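Side-chain contact in phytochrome Response Regulator RcpA (Tolypothrix sp. PCC 7601, PDB 1K68), which probably relays the signal of a cyanobacterial phytochrome as a CheY-like receiver protein that is phosphorylated on an aspartate and forms a homodimer: residues A[22-27]-A[120-125]. Sequence-based numbering, arbitrary orientation.
Sequences LANSTV and QLFQIV
Leu22 and Val125 mark the nearest approach of the two backbones, their CA atoms 7.0 Å apart where the last turn of helix 12-23 passes helix 118-135. No hydrogen bond links the segments; two side-chain meetings, one turn apart on 120-125, join them. In the apolar one, the two side chains cross at about a right angle, and Val125 CG1 lies 3.8 Å from Leu22 CD2, with Leu22 CG scarcely farther off. Val125 aims its CB at the 22-27 segment, whereas Leu22 reaches across through its branched end. The second meeting is polar against aromatic: Asn24 ND2 stands 3.5 Å from Phe122 CZ, at the edge of the ring and in its plane, so the amide meets the ring edge-on, with the amide and ring planes tilted 53° from each other. Phe122 extends its ring to this place with CG anti to the backbone N (chi1 -169°). The carbonyl oxygen of Asn24 accepts a hydrogen bond from Lys126 NZ, a further tie to helix 118-135. Leu17 and Ala21 of helix 12-23 also pack on Phe122, which touches Pro81 of the second subunit as well. The contact thus joins the first and last helices of the (beta/alpha)5 receiver fold, which lie side by side on one face of the parallel sheet.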
# COMPACT_ATOMS: atom_id res chain seq x y z
N LEU A 22 -5.85 7.71 -0.84
CA LEU A 22 -7.15 8.28 -1.12
C LEU A 22 -8.25 7.60 -0.32
O LEU A 22 -9.30 8.20 -0.06
CB LEU A 22 -7.47 8.16 -2.62
CG LEU A 22 -6.60 8.95 -3.59
CD1 LEU A 22 -6.96 8.58 -5.02
CD2 LEU A 22 -6.78 10.44 -3.35
N ALA A 23 -8.01 6.35 0.07
CA ALA A 23 -8.98 5.59 0.85
C ALA A 23 -9.08 6.11 2.28
O ALA A 23 -10.10 5.93 2.94
CB ALA A 23 -8.61 4.11 0.85
N ASN A 24 -8.01 6.75 2.75
CA ASN A 24 -8.00 7.28 4.11
C ASN A 24 -8.45 8.73 4.16
O ASN A 24 -8.00 9.50 5.00
CB ASN A 24 -6.60 7.16 4.71
CG ASN A 24 -6.21 5.72 4.98
OD1 ASN A 24 -6.93 4.98 5.65
ND2 ASN A 24 -5.06 5.31 4.45
N SER A 25 -9.35 9.08 3.25
CA SER A 25 -9.89 10.43 3.18
C SER A 25 -10.98 10.61 4.24
O SER A 25 -11.55 9.63 4.72
CB SER A 25 -10.46 10.70 1.79
OG SER A 25 -11.38 9.69 1.41
N THR A 26 -11.27 11.86 4.59
CA THR A 26 -12.30 12.15 5.59
C THR A 26 -13.69 12.02 4.97
O THR A 26 -14.70 12.05 5.68
CB THR A 26 -12.14 13.57 6.15
OG1 THR A 26 -12.38 14.53 5.11
CG2 THR A 26 -10.73 13.77 6.70
N VAL A 27 -13.73 11.88 3.65
CA VAL A 27 -14.99 11.73 2.93
C VAL A 27 -14.77 10.71 1.82
O VAL A 27 -13.92 10.90 0.96
CB VAL A 27 -15.43 13.06 2.28
CG1 VAL A 27 -16.75 12.87 1.55
CG2 VAL A 27 -15.55 14.14 3.34
N GLN A 120 6.50 9.87 2.20
CA GLN A 120 6.38 11.24 1.73
C GLN A 120 5.34 11.29 0.61
O GLN A 120 4.45 12.14 0.61
CB GLN A 120 7.72 11.76 1.20
CG GLN A 120 8.59 12.43 2.25
CD GLN A 120 9.94 12.87 1.69
OE1 GLN A 120 10.02 13.41 0.59
NE2 GLN A 120 10.99 12.64 2.46
N LEU A 121 5.45 10.36 -0.33
CA LEU A 121 4.52 10.30 -1.45
C LEU A 121 3.11 10.09 -0.90
O LEU A 121 2.15 10.69 -1.37
CB LEU A 121 4.89 9.15 -2.38
CG LEU A 121 3.95 8.85 -3.55
CD1 LEU A 121 3.80 10.07 -4.45
CD2 LEU A 121 4.51 7.68 -4.32
N PHE A 122 2.99 9.22 0.10
CA PHE A 122 1.69 8.96 0.70
C PHE A 122 1.12 10.28 1.22
O PHE A 122 -0.05 10.57 1.02
CB PHE A 122 1.83 7.97 1.86
CG PHE A 122 0.51 7.43 2.37
CD1 PHE A 122 -0.07 6.31 1.79
CD2 PHE A 122 -0.14 8.06 3.42
CE1 PHE A 122 -1.28 5.81 2.26
CE2 PHE A 122 -1.35 7.57 3.91
CZ PHE A 122 -1.92 6.44 3.32
N GLN A 123 1.95 11.08 1.87
CA GLN A 123 1.49 12.35 2.41
C GLN A 123 1.18 13.36 1.30
O GLN A 123 0.34 14.23 1.46
CB GLN A 123 2.52 12.92 3.38
CG GLN A 123 2.62 12.12 4.68
CD GLN A 123 1.27 11.96 5.38
OE1 GLN A 123 0.57 12.95 5.62
NE2 GLN A 123 0.91 10.73 5.70
N ILE A 124 1.86 13.22 0.17
CA ILE A 124 1.60 14.11 -0.96
C ILE A 124 0.22 13.80 -1.51
O ILE A 124 -0.56 14.71 -1.80
CB ILE A 124 2.66 13.92 -2.06
CG1 ILE A 124 3.91 14.74 -1.72
CG2 ILE A 124 2.10 14.31 -3.41
CD1 ILE A 124 5.01 14.64 -2.74
N VAL A 125 -0.10 12.52 -1.67
CA VAL A 125 -1.41 12.17 -2.19
C VAL A 125 -2.49 12.69 -1.25
O VAL A 125 -3.54 13.14 -1.69
CB VAL A 125 -1.56 10.65 -2.37
CG1 VAL A 125 -2.98 10.31 -2.84
CG2 VAL A 125 -0.54 10.15 -3.38